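Local coordinates for protein aspartate-semialdehyde dehydrogenase (Cryptococcus neoformans var. neoformans JEC21, PDB 5CEF) that catalyses the NADPH-dependent reductive dephosphorylation of 4-phospho-L-aspartate to L-aspartate semialdehyde, the second step in making the aspartate family of amino acids, at residues A[255-260]-A[342-347]; A[307-312]-A[322-327]; A[153-158]-A[347-352]; A[296-301]-A[317-322]; A[207-212]-A[248-253]. All blocks are in the same frame, centred on the assembly; numbering follows the deposited sequence.

Interaction 1: A[255-260]-A[342-347]. With EDO (1,2-ethanediol), chain E.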
# COMPACT_ATOMS: atom_id res chain seq x y z
N ASP A 255 -10.75 -3.58 -3.07
CA ASP A 255 -11.87 -4.37 -3.57
C ASP A 255 -11.40 -5.60 -4.28
O ASP A 255 -10.39 -5.56 -4.97
CB ASP A 255 -12.65 -3.57 -4.58
CG ASP A 255 -13.33 -2.37 -3.99
OD1 ASP A 255 -13.93 -2.48 -2.89
OD2 ASP A 255 -13.38 -1.32 -4.67
N GLY A 256 -12.15 -6.70 -4.15
CA GLY A 256 -11.82 -7.92 -4.87
C GLY A 256 -11.30 -9.03 -3.97
O GLY A 256 -10.21 -8.92 -3.44
N HIS A 257 -12.07 -10.11 -3.82
CA HIS A 257 -11.63 -11.27 -3.04
C HIS A 257 -11.10 -12.30 -3.99
O HIS A 257 -11.83 -12.79 -4.83
CB HIS A 257 -12.76 -11.88 -2.18
CG HIS A 257 -13.32 -10.94 -1.16
ND1 HIS A 257 -12.59 -9.92 -0.63
CD2 HIS A 257 -14.53 -10.88 -0.56
CE1 HIS A 257 -13.31 -9.25 0.24
NE2 HIS A 257 -14.50 -9.82 0.31
N THR A 258 -9.86 -12.71 -3.78
CA THR A 258 -9.22 -13.69 -4.62
C THR A 258 -9.16 -15.03 -3.91
O THR A 258 -8.98 -15.08 -2.70
CB THR A 258 -7.81 -13.22 -4.93
OG1 THR A 258 -7.88 -11.93 -5.57
CG2 THR A 258 -7.10 -14.20 -5.80
N GLY A 259 -9.38 -16.13 -4.64
CA GLY A 259 -9.34 -17.48 -4.05
C GLY A 259 -8.46 -18.41 -4.86
O GLY A 259 -8.51 -18.39 -6.08
N CYS A 260 -7.67 -19.21 -4.17
CA CYS A 260 -6.79 -20.17 -4.79
C CYS A 260 -7.30 -21.58 -4.43
O CYS A 260 -7.20 -21.99 -3.30
CB CYS A 260 -5.36 -19.99 -4.25
SG CYS A 260 -4.55 -18.41 -4.67
N ILE A 342 -14.01 -12.57 -6.94
CA ILE A 342 -15.34 -11.97 -6.85
C ILE A 342 -15.23 -10.50 -6.58
O ILE A 342 -14.51 -10.06 -5.69
CB ILE A 342 -16.25 -12.61 -5.79
CG1 ILE A 342 -17.62 -11.96 -5.82
CG2 ILE A 342 -15.67 -12.48 -4.40
CD1 ILE A 342 -18.63 -12.65 -4.92
N ASP A 343 -15.93 -9.76 -7.41
CA ASP A 343 -16.13 -8.33 -7.25
C ASP A 343 -17.14 -8.15 -6.14
O ASP A 343 -18.33 -8.09 -6.37
CB ASP A 343 -16.66 -7.77 -8.58
CG ASP A 343 -16.70 -6.26 -8.62
OD1 ASP A 343 -16.71 -5.59 -7.56
OD2 ASP A 343 -16.68 -5.74 -9.74
N ASN A 344 -16.65 -8.01 -4.91
CA ASN A 344 -17.53 -7.87 -3.77
C ASN A 344 -18.26 -6.54 -3.65
O ASN A 344 -19.16 -6.39 -2.80
CB ASN A 344 -16.77 -8.17 -2.51
CG ASN A 344 -15.64 -7.18 -2.27
OD1 ASN A 344 -14.88 -6.82 -3.17
ND2 ASN A 344 -15.50 -6.77 -1.04
N VAL A 345 -17.88 -5.57 -4.48
CA VAL A 345 -18.62 -4.33 -4.54
C VAL A 345 -19.87 -4.54 -5.38
O VAL A 345 -20.98 -4.25 -4.93
CB VAL A 345 -17.75 -3.15 -5.11
CG1 VAL A 345 -18.61 -1.92 -5.42
CG2 VAL A 345 -16.65 -2.78 -4.12
N ARG A 346 -19.68 -5.03 -6.60
CA ARG A 346 -20.83 -5.31 -7.44
C ARG A 346 -21.71 -6.43 -6.82
O ARG A 346 -22.94 -6.28 -6.76
CB ARG A 346 -20.41 -5.61 -8.88
CG ARG A 346 -20.58 -4.42 -9.86
CD ARG A 346 -21.50 -4.81 -11.02
NE ARG A 346 -20.92 -4.53 -12.33
CZ ARG A 346 -20.14 -5.34 -13.03
NH1 ARG A 346 -19.77 -6.53 -12.57
NH2 ARG A 346 -19.73 -4.94 -14.23
N LEU A 347 -21.10 -7.54 -6.38
CA LEU A 347 -21.88 -8.66 -5.85
C LEU A 347 -21.71 -8.78 -4.35
O LEU A 347 -21.22 -9.78 -3.83
CB LEU A 347 -21.55 -9.95 -6.59
CG LEU A 347 -22.40 -11.16 -6.27
CD1 LEU A 347 -23.89 -10.83 -6.30
CD2 LEU A 347 -22.08 -12.31 -7.22
C1 EDO E . -13.52 -15.65 -2.73
O1 EDO E . -12.72 -15.48 -1.56
C2 EDO E . -12.58 -15.73 -3.94
O2 EDO E . -13.16 -15.56 -5.24
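The Asn-344 side chain crosses that of His-257 at about a right angle, its amide lying over one face of the imidazole. Asn-344 CG stands 3.8 Å above the ring plane, displaced toward the rim, and the two planes are 36° apart. Asn-344 CB makes a CH-pi contact with the same ring, 4.3 Å from its centroid. The first torsion of Asn-344 (chi1 63°) puts CG between the backbone N and the carbonyl carbon. Its OD1 accepts a 2.9 Å hydrogen bond from Gly-256 N. His-257 ND1 is paired with the backbone N of Ala-187, fixing the turn of the ring. In the backbone, His-257 and Ile-342 form an antiparallel hydrogen-bonded pair, His-257 N to Ile-342 O 3.1 Å and Ile-342 N to His-257 O 3.0 Å, and Ile-342 CG2 touches His-257 CB at 3.7 Å. Ethanediol bonds weakly to His-257 O. Past the bridge, Asp-343 OD1 accepts from Arg-346 N, an Asx motif in the loop before helix 349-362. His-257 and Asn-344 also touch Cys-158, the predicted acyl-thioester residue. All this is consistent with the active site of a semialdehyde dehydrogenase, with His-257 the predicted proton acceptor and Asn-344 probably an NADP(+) ligand.

Interaction 2: A[307-312]-A[322-327]; sequences DRPQPR and CVSVGR
Van der Waals packing of a loop with a cis peptide before Pro-309 on a beta strand joins Arg-308 and Pro-309 to Ser-324, Gly-326 and Arg-327, with no conventional hydrogen bond between the segments. The strand, 323-330, belongs to the mixed sheet of the dimerisation domain, and the 307-312 loop lies over it beside strand 336-342, whose Leu-341 also meets Pro-309. Pro-309 lays one side of its ring on the strand: CD rests 3.6 Å from Gly-326 N, and CB reaches Ser-324 OG at 3.9 Å. Gly-326 permits this closeness, because a beta carbon there would run into Arg-308 O and Pro-309 CD. Within the loop, Gln-310 NE2 donates a nearly straight 2.9 Å bond to Asp-307 O, with the acceptor in the plane of the amide, bridging Gln-310 back to Asp-307. The guanidinium of Arg-308 leads away from the strand to a salt bridge with Asp-314. Arg-327 NH1 forms its salt bridge with Glu-213 of the second subunit, while Gln-310 OE1 accepts from Asn-204 of that same subunit, placing the contact beside the dimer interface. Across the segments the polar element is a CA-H...O contact, with Gly-326 CA 3.4 Å from Arg-308 O and an angle of 155° at the hydrogen.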
# COMPACT_ATOMS: atom_id res chain seq x y z
N ASP A 307 -1.63 -14.66 -16.02
CA ASP A 307 -1.52 -13.89 -14.77
C ASP A 307 -2.82 -13.22 -14.33
O ASP A 307 -2.80 -12.17 -13.71
CB ASP A 307 -0.37 -12.84 -14.88
CG ASP A 307 -0.63 -11.71 -15.90
OD1 ASP A 307 -1.51 -11.85 -16.79
OD2 ASP A 307 0.04 -10.67 -15.79
N ARG A 308 -3.95 -13.80 -14.68
CA ARG A 308 -5.26 -13.20 -14.39
C ARG A 308 -6.19 -14.28 -13.84
O ARG A 308 -5.99 -15.46 -14.15
CB ARG A 308 -5.85 -12.60 -15.67
CG ARG A 308 -5.00 -11.53 -16.33
CD ARG A 308 -4.94 -10.27 -15.49
NE ARG A 308 -6.11 -9.43 -15.69
CZ ARG A 308 -6.23 -8.54 -16.68
NH1 ARG A 308 -5.25 -8.37 -17.55
NH2 ARG A 308 -7.35 -7.82 -16.81
N PRO A 309 -7.20 -13.90 -13.04
CA PRO A 309 -7.64 -12.55 -12.72
C PRO A 309 -6.78 -11.86 -11.70
O PRO A 309 -6.10 -12.53 -10.95
CB PRO A 309 -9.02 -12.78 -12.15
CG PRO A 309 -8.93 -14.11 -11.54
CD PRO A 309 -8.14 -14.89 -12.54
N GLN A 310 -6.88 -10.53 -11.69
CA GLN A 310 -6.27 -9.69 -10.67
C GLN A 310 -7.34 -8.75 -10.17
O GLN A 310 -8.03 -8.14 -10.98
CB GLN A 310 -5.15 -8.85 -11.26
CG GLN A 310 -3.94 -9.66 -11.63
CD GLN A 310 -2.89 -8.83 -12.33
OE1 GLN A 310 -2.77 -7.63 -12.10
NE2 GLN A 310 -2.13 -9.45 -13.17
N PRO A 311 -7.50 -8.61 -8.85
CA PRO A 311 -8.65 -7.83 -8.30
C PRO A 311 -8.71 -6.38 -8.76
O PRO A 311 -9.78 -5.87 -9.00
CB PRO A 311 -8.42 -7.91 -6.80
CG PRO A 311 -7.01 -8.33 -6.62
CD PRO A 311 -6.71 -9.22 -7.79
N ARG A 312 -7.57 -5.74 -8.93
CA ARG A 312 -7.55 -4.34 -9.36
C ARG A 312 -7.83 -4.19 -10.84
O ARG A 312 -8.39 -3.21 -11.24
CB ARG A 312 -6.22 -3.65 -9.05
CG ARG A 312 -6.33 -2.15 -9.22
CD ARG A 312 -5.12 -1.34 -8.76
NE ARG A 312 -3.91 -1.52 -9.55
CZ ARG A 312 -3.75 -1.09 -10.79
NH1 ARG A 312 -4.74 -0.43 -11.41
NH2 ARG A 312 -2.60 -1.30 -11.42
N CYS A 322 -19.63 -10.88 -12.37
CA CYS A 322 -19.27 -10.65 -10.98
C CYS A 322 -18.24 -11.64 -10.43
O CYS A 322 -17.53 -11.29 -9.50
CB CYS A 322 -20.54 -10.60 -10.12
SG CYS A 322 -21.27 -8.96 -10.18
N VAL A 323 -18.15 -12.85 -11.03
CA VAL A 323 -17.18 -13.84 -10.66
C VAL A 323 -16.32 -14.22 -11.87
O VAL A 323 -16.83 -14.38 -12.96
CB VAL A 323 -17.87 -15.08 -10.13
CG1 VAL A 323 -16.86 -16.15 -9.74
CG2 VAL A 323 -18.73 -14.69 -8.93
N SER A 324 -15.01 -14.32 -11.68
CA SER A 324 -14.16 -14.76 -12.77
C SER A 324 -13.14 -15.75 -12.26
O SER A 324 -12.95 -15.88 -11.06
CB SER A 324 -13.52 -13.59 -13.51
OG SER A 324 -12.92 -12.63 -12.67
N VAL A 325 -12.54 -16.48 -13.18
CA VAL A 325 -11.55 -17.51 -12.88
C VAL A 325 -10.46 -17.53 -13.94
O VAL A 325 -10.67 -17.05 -15.07
CB VAL A 325 -12.19 -18.91 -12.85
CG1 VAL A 325 -13.35 -18.98 -11.86
CG2 VAL A 325 -12.72 -19.24 -14.22
N GLY A 326 -9.32 -18.11 -13.58
CA GLY A 326 -8.13 -18.08 -14.41
C GLY A 326 -7.12 -19.08 -13.88
O GLY A 326 -7.41 -19.77 -12.89
N ARG A 327 -5.99 -19.20 -14.56
CA ARG A 327 -4.96 -20.15 -14.23
C ARG A 327 -5.50 -21.56 -14.01
O ARG A 327 -5.12 -22.25 -13.08
CB ARG A 327 -4.18 -19.68 -13.00
CG ARG A 327 -3.64 -18.28 -13.18
CD ARG A 327 -2.38 -18.03 -12.36
NE ARG A 327 -1.38 -19.07 -12.57
CZ ARG A 327 -0.69 -19.72 -11.62
NH1 ARG A 327 -0.82 -19.43 -10.34
NH2 ARG A 327 0.16 -20.64 -11.98

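Interaction 3: A[153-158]-A[347-352]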
# COMPACT_ATOMS: atom_id res chain seq x y z
N VAL A 153 -34.93 -16.11 5.01
CA VAL A 153 -33.90 -16.64 4.12
C VAL A 153 -32.65 -15.88 4.41
O VAL A 153 -32.69 -14.67 4.62
CB VAL A 153 -34.24 -16.41 2.64
CG1 VAL A 153 -33.04 -16.69 1.79
CG2 VAL A 153 -35.39 -17.29 2.22
N THR A 154 -31.53 -16.59 4.48
CA THR A 154 -30.27 -15.93 4.71
C THR A 154 -29.44 -15.95 3.45
O THR A 154 -29.43 -16.91 2.71
CB THR A 154 -29.45 -16.59 5.81
OG1 THR A 154 -29.28 -17.97 5.50
CG2 THR A 154 -30.12 -16.44 7.13
N ASN A 155 -28.79 -14.83 3.20
CA ASN A 155 -27.90 -14.60 2.11
C ASN A 155 -26.51 -15.01 2.57
O ASN A 155 -26.19 -14.79 3.72
CB ASN A 155 -27.95 -13.10 1.86
CG ASN A 155 -27.11 -12.68 0.70
OD1 ASN A 155 -27.09 -13.35 -0.33
ND2 ASN A 155 -26.34 -11.62 0.89
N ALA A 156 -25.71 -15.66 1.73
CA ALA A 156 -24.33 -15.97 2.13
C ALA A 156 -23.39 -14.77 1.89
O ALA A 156 -23.68 -13.87 1.10
CB ALA A 156 -23.81 -17.17 1.38
N ASN A 157 -22.25 -14.75 2.57
CA ASN A 157 -21.29 -13.65 2.41
C ASN A 157 -20.50 -13.69 1.09
O ASN A 157 -20.64 -14.65 0.30
CB ASN A 157 -20.34 -13.61 3.61
CG ASN A 157 -19.34 -14.79 3.63
OD1 ASN A 157 -19.17 -15.55 2.67
ND2 ASN A 157 -18.68 -14.94 4.77
N CYS A 158 -19.63 -12.70 0.87
CA CYS A 158 -18.95 -12.56 -0.41
C CYS A 158 -17.87 -13.61 -0.66
O CYS A 158 -17.75 -14.14 -1.76
CB CYS A 158 -18.39 -11.12 -0.60
SG CYS A 158 -19.54 -9.80 -0.19
N LEU A 347 -21.10 -7.54 -6.38
CA LEU A 347 -21.88 -8.66 -5.85
C LEU A 347 -21.71 -8.78 -4.35
O LEU A 347 -21.22 -9.78 -3.83
CB LEU A 347 -21.55 -9.95 -6.59
CG LEU A 347 -22.40 -11.16 -6.27
CD1 LEU A 347 -23.89 -10.83 -6.30
CD2 LEU A 347 -22.08 -12.31 -7.22
N GLY A 348 -22.08 -7.70 -3.67
CA GLY A 348 -22.01 -7.62 -2.24
C GLY A 348 -23.27 -8.16 -1.55
O GLY A 348 -24.15 -8.73 -2.20
N ALA A 349 -23.34 -7.98 -0.23
CA ALA A 349 -24.48 -8.48 0.57
C ALA A 349 -25.84 -7.94 0.09
O ALA A 349 -26.82 -8.67 0.01
CB ALA A 349 -24.28 -8.14 2.05
N ALA A 350 -25.90 -6.65 -0.15
CA ALA A 350 -27.15 -6.05 -0.50
C ALA A 350 -27.58 -6.61 -1.88
O ALA A 350 -28.72 -7.07 -2.02
CB ALA A 350 -27.03 -4.53 -0.53
N THR A 351 -26.66 -6.62 -2.87
CA THR A 351 -27.01 -7.12 -4.20
C THR A 351 -27.49 -8.58 -4.12
O THR A 351 -28.47 -8.95 -4.76
CB THR A 351 -25.88 -6.97 -5.22
OG1 THR A 351 -25.67 -5.58 -5.49
CG2 THR A 351 -26.21 -7.64 -6.51
N SER A 352 -26.82 -9.40 -3.32
CA SER A 352 -27.19 -10.80 -3.27
C SER A 352 -28.55 -10.95 -2.68
O SER A 352 -29.35 -11.73 -3.18
CB SER A 352 -26.20 -11.61 -2.45
OG SER A 352 -24.98 -11.71 -3.12
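Two side chains of the 153-158 segment, Asn-155 and Cys-158, meet the start of helix 349-362. The polar approach belongs to Asn-155. Its CG is anti to the backbone N (chi1 -177°), and the amide reaches the first turn of the helix, with ND2 3.1 Å from Ala-349 O; the angle is too poor for a hydrogen bond, and ND2 donates instead to Asn-113 OD1. The amide also lies against Ser-352 CB, where the modelled separation from OD1 is too short to be trusted. Van der Waals contacts belong to Cys-158. SG, anti to its own carbonyl carbon (chi1 -46°), lies 3.9 Å from Gly-348 CA and 4.0 Å from Leu-347 O, and 4.2 Å from Ala-349 N. Both segments hold an N-cap position. Gly-348 precedes helix 349-362, whose first backbone bond runs from Ser-352 N to Gly-348 O at 3.0 Å. Asn-157 precedes helix 158-174, and its side chain caps a backbone N just beyond Cys-158; OD1 also pairs with Thr-160 OG1. The contact thus joins the end of Rossmann strand 151-155 to the helix that follows the loop carrying Asn-344. The sulfur of Cys-158, the predicted acyl-thioester nucleophile, lies by the N-terminal end of helix 349-362, whose peptide dipoles would probably make its surroundings more positive.

Interaction 4: A[296-301]-A[317-322]; sequences PAQAIV and LHNGAC
Asn-319 supplies the main polar links between the 296-301 and 317-322 segments, through both its backbone and its amide, closing a loop at the edge of the mixed sheet of the dimerisation domain, beside neighbouring strands 300-302 and 323-330. ND2 donates to Gln-298 OE1 at 3.0 Å in a fairly straight bond (165°) that keeps the acceptor in the Asn-319 amide plane, but ND2 stands well above the plane of the Gln-298 carbonyl; the two amides are turned 64° from each other. Gln-298 CG is anti to the backbone N (chi1 -163°), and the extended chain beyond it carries OE1 out to Asn-319 ND2. Asn-319 O accepts from Gln-298 N at 3.2 Å and more weakly from Ala-297 N. A water bridges the segments, donating to Ala-299 O and accepting from Cys-322 N. Arg-346 binds Leu-317 O and Ala-321 O, tying the loop to the segment that carries Asn-344. Outward from the bonds, Asn-319 CB packs on Gln-298 CB at 3.6 Å, and Pro-296 CB packs on Gly-320 O. Farther along the strand, Val-301 CG2 meets Ala-321 CB at 3.4 Å and Leu-317 CD1 at 4.1 Å.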
# COMPACT_ATOMS: atom_id res chain seq x y z
N PRO A 296 -26.93 -10.94 -13.51
CA PRO A 296 -26.05 -10.54 -14.57
C PRO A 296 -26.32 -11.33 -15.86
O PRO A 296 -26.82 -12.47 -15.82
CB PRO A 296 -24.70 -10.88 -14.01
CG PRO A 296 -24.95 -12.15 -13.26
CD PRO A 296 -26.35 -12.03 -12.71
N ALA A 297 -25.93 -10.75 -16.99
CA ALA A 297 -26.00 -11.43 -18.28
C ALA A 297 -24.96 -12.56 -18.35
O ALA A 297 -25.23 -13.60 -18.94
CB ALA A 297 -25.75 -10.44 -19.39
N GLN A 298 -23.78 -12.37 -17.73
CA GLN A 298 -22.71 -13.38 -17.76
C GLN A 298 -22.36 -13.80 -16.33
O GLN A 298 -21.99 -12.98 -15.52
CB GLN A 298 -21.49 -12.78 -18.42
CG GLN A 298 -20.44 -13.75 -18.90
CD GLN A 298 -19.28 -13.03 -19.60
OE1 GLN A 298 -19.20 -11.77 -19.63
NE2 GLN A 298 -18.38 -13.82 -20.23
N ALA A 299 -22.46 -15.09 -16.02
CA ALA A 299 -22.30 -15.52 -14.60
C ALA A 299 -20.82 -15.69 -14.21
O ALA A 299 -20.41 -15.23 -13.15
CB ALA A 299 -23.08 -16.79 -14.32
N ILE A 300 -20.03 -16.30 -15.08
CA ILE A 300 -18.61 -16.45 -14.84
C ILE A 300 -17.78 -16.09 -16.04
O ILE A 300 -18.02 -16.62 -17.11
CB ILE A 300 -18.28 -17.88 -14.48
CG1 ILE A 300 -19.16 -18.31 -13.33
CG2 ILE A 300 -16.82 -17.99 -14.12
CD1 ILE A 300 -18.98 -19.75 -12.90
N VAL A 301 -16.76 -15.24 -15.86
CA VAL A 301 -15.84 -14.93 -16.92
C VAL A 301 -14.60 -15.76 -16.76
O VAL A 301 -14.07 -15.86 -15.68
CB VAL A 301 -15.44 -13.44 -16.87
CG1 VAL A 301 -14.33 -13.12 -17.88
CG2 VAL A 301 -16.65 -12.55 -17.14
N LEU A 317 -16.43 -5.90 -14.74
CA LEU A 317 -16.38 -6.63 -15.97
C LEU A 317 -17.60 -6.32 -16.83
O LEU A 317 -18.62 -5.79 -16.37
CB LEU A 317 -16.28 -8.13 -15.70
CG LEU A 317 -15.02 -8.55 -14.94
CD1 LEU A 317 -15.17 -9.94 -14.32
CD2 LEU A 317 -13.81 -8.50 -15.85
N HIS A 318 -17.49 -6.67 -18.10
CA HIS A 318 -18.60 -6.52 -19.02
C HIS A 318 -19.71 -7.53 -18.71
O HIS A 318 -19.47 -8.60 -18.10
CB HIS A 318 -18.09 -6.68 -20.47
CG HIS A 318 -17.23 -5.55 -20.95
ND1 HIS A 318 -17.39 -4.24 -20.54
CD2 HIS A 318 -16.23 -5.53 -21.87
CE1 HIS A 318 -16.50 -3.47 -21.15
NE2 HIS A 318 -15.79 -4.23 -21.96
N ASN A 319 -20.93 -7.19 -19.16
CA ASN A 319 -22.10 -8.07 -19.07
C ASN A 319 -22.57 -8.28 -17.65
O ASN A 319 -23.26 -9.28 -17.35
CB ASN A 319 -21.84 -9.41 -19.74
CG ASN A 319 -21.50 -9.26 -21.22
OD1 ASN A 319 -22.23 -8.60 -21.96
ND2 ASN A 319 -20.44 -9.92 -21.65
N GLY A 320 -22.21 -7.32 -16.79
CA GLY A 320 -22.53 -7.37 -15.38
C GLY A 320 -21.85 -8.51 -14.63
O GLY A 320 -22.27 -8.84 -13.51
N ALA A 321 -20.80 -9.10 -15.22
CA ALA A 321 -20.16 -10.28 -14.64
C ALA A 321 -19.47 -9.96 -13.32
O ALA A 321 -18.81 -8.94 -13.18
CB ALA A 321 -19.18 -10.92 -15.60
N CYS A 322 -19.63 -10.88 -12.37
CA CYS A 322 -19.27 -10.65 -10.98
C CYS A 322 -18.24 -11.64 -10.43
O CYS A 322 -17.53 -11.29 -9.50
CB CYS A 322 -20.54 -10.60 -10.12
SG CYS A 322 -21.27 -8.96 -10.18
O HOH W 1 -21.55 -12.75 -12.35

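Interaction 5: A[207-212]-A[248-253]; sequences PLISGE and CTRVPV
The end of strand 243-250, outermost within this chain in the mixed sheet of the dimerisation domain, packs here against the loop that leads into helix 212-224. Ile-209 and Arg-250 carry the centre of the contact, their side chains crossing at about a right angle. Ile-209 CD1 sits over the centre of one guanidinium face, 3.9 Å above its plane, while Ile-209 CG2 meets Arg-250 NH2 at 3.9 Å. The Arg-250 chain is bent at chi2 (85°) and again at chi3 (68°). Its end comes nearer the loop than its base does, and NH1 is held by Ala-187 O. The same Ile-209 CD1 touches Thr-249 O at 3.6 Å, so one methyl spans backbone and side chain of the strand. Polar joining is indirect. No direct hydrogen bond links the segments; instead a water accepts from Ile-209 N at 2.9 Å and donates to Cys-248 O at 2.8 Å. At the start of the helix, Glu-212 lays its aliphatic part on Cys-248, with CG 3.7 Å from SG, and its carboxylate turns to Ser-159 and Gln-186. At the other end, Pro-207 CA meets Thr-249 CG2 at 4.1 Å. Arg-250 borders the predicted active site, its side chain lying near the His-257 ring and near Gly-190, a probable NADP(+) ligand. Gly-211 is the N-cap of helix 212-224. Strand 177-186 lies alongside strand 243-250 and receives Ile-209 on Gln-186; helix 198-201 meets Arg-250 through Ile-201, and Pro-207 packs on Pro-309 of the second subunit.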
# COMPACT_ATOMS: atom_id res chain seq x y z
N PRO A 207 -3.53 -13.19 8.76
CA PRO A 207 -3.95 -14.54 8.36
C PRO A 207 -5.15 -15.10 9.11
O PRO A 207 -5.31 -16.31 9.14
CB PRO A 207 -2.73 -15.37 8.65
CG PRO A 207 -2.20 -14.72 9.90
CD PRO A 207 -2.42 -13.23 9.71
N LEU A 208 -6.00 -14.25 9.70
CA LEU A 208 -7.18 -14.74 10.37
C LEU A 208 -8.26 -13.77 10.11
O LEU A 208 -8.03 -12.57 10.22
CB LEU A 208 -7.00 -14.80 11.89
CG LEU A 208 -8.27 -15.10 12.72
CD1 LEU A 208 -8.77 -16.52 12.50
CD2 LEU A 208 -8.02 -14.87 14.20
N ILE A 209 -9.43 -14.29 9.73
CA ILE A 209 -10.64 -13.51 9.68
C ILE A 209 -11.67 -14.31 10.43
O ILE A 209 -12.06 -15.40 10.01
CB ILE A 209 -11.13 -13.30 8.25
CG1 ILE A 209 -10.10 -12.51 7.44
CG2 ILE A 209 -12.48 -12.60 8.31
CD1 ILE A 209 -10.39 -12.51 5.95
N SER A 210 -12.04 -13.84 11.60
CA SER A 210 -12.62 -14.79 12.54
C SER A 210 -13.96 -15.27 11.99
O SER A 210 -14.74 -14.50 11.41
CB SER A 210 -12.73 -14.18 13.93
OG SER A 210 -13.81 -13.30 13.91
N GLY A 211 -14.18 -16.57 12.14
CA GLY A 211 -15.40 -17.21 11.65
C GLY A 211 -15.48 -17.54 10.16
O GLY A 211 -16.37 -18.23 9.74
N GLU A 212 -14.51 -17.07 9.38
CA GLU A 212 -14.65 -17.09 7.94
C GLU A 212 -14.39 -18.49 7.35
O GLU A 212 -15.12 -18.95 6.49
CB GLU A 212 -13.72 -16.05 7.33
CG GLU A 212 -14.04 -15.68 5.90
CD GLU A 212 -15.02 -14.50 5.78
OE1 GLU A 212 -15.71 -14.20 6.76
OE2 GLU A 212 -15.15 -13.92 4.68
N CYS A 248 -8.27 -18.39 5.39
CA CYS A 248 -8.78 -17.11 4.92
C CYS A 248 -7.90 -16.01 5.42
O CYS A 248 -7.61 -15.93 6.62
CB CYS A 248 -10.19 -16.88 5.42
SG CYS A 248 -11.39 -18.00 4.67
N THR A 249 -7.38 -15.20 4.50
CA THR A 249 -6.46 -14.14 4.88
C THR A 249 -6.99 -12.82 4.41
O THR A 249 -7.80 -12.77 3.49
CB THR A 249 -5.08 -14.33 4.27
OG1 THR A 249 -5.15 -14.04 2.88
CG2 THR A 249 -4.61 -15.72 4.46
N ARG A 250 -6.50 -11.76 5.04
CA ARG A 250 -6.80 -10.40 4.60
C ARG A 250 -5.53 -9.80 3.99
O ARG A 250 -4.45 -9.98 4.53
CB ARG A 250 -7.23 -9.57 5.77
CG ARG A 250 -7.64 -8.16 5.41
CD ARG A 250 -9.08 -8.15 5.00
NE ARG A 250 -9.97 -8.45 6.13
CZ ARG A 250 -11.28 -8.70 5.99
NH1 ARG A 250 -11.85 -8.77 4.78
NH2 ARG A 250 -12.02 -8.93 7.06
N VAL A 251 -5.69 -9.08 2.88
CA VAL A 251 -4.56 -8.46 2.18
C VAL A 251 -4.87 -6.98 1.98
O VAL A 251 -6.01 -6.57 2.09
CB VAL A 251 -4.31 -9.12 0.82
CG1 VAL A 251 -3.78 -10.53 1.00
CG2 VAL A 251 -5.58 -9.15 -0.03
N PRO A 252 -3.84 -6.16 1.74
CA PRO A 252 -4.05 -4.74 1.56
C PRO A 252 -4.51 -4.36 0.17
O PRO A 252 -3.76 -3.72 -0.62
CB PRO A 252 -2.69 -4.16 1.86
CG PRO A 252 -1.71 -5.26 1.73
CD PRO A 252 -2.43 -6.54 1.57
N VAL A 253 -5.78 -4.67 -0.08
CA VAL A 253 -6.44 -4.40 -1.34
C VAL A 253 -7.83 -3.88 -1.01
O VAL A 253 -8.50 -4.38 -0.10
CB VAL A 253 -6.54 -5.70 -2.12
CG1 VAL A 253 -7.33 -5.49 -3.40
CG2 VAL A 253 -5.15 -6.26 -2.41
O HOH W 2 -9.06 -16.98 8.82

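Overall arrangement
Interactions 1, 2, 4 and 5 all reach the mixed sheet of the dimerisation domain, whereas interaction 3 joins the last part of a Rossmann strand to helix 349-362. Interactions 1 and 2 are buried, and the other three are partly buried, with interaction 4 the most exposed. Interactions 1 and 3 share Leu-347 and meet around the predicted catalytic cysteine and histidine; interactions 2 and 4 share Cys-322 and hold neighbouring strands. Chemistry follows place: a strand bridge and amide-ring packing in 1, apolar loop packing in 2, amide and sulfur contacts at a helix start in 3, amide and water-mediated bonds in 4, water and guanidinium packing in 5. Interactions 2 and 5 touch the second subunit broadly, 1 through one residue.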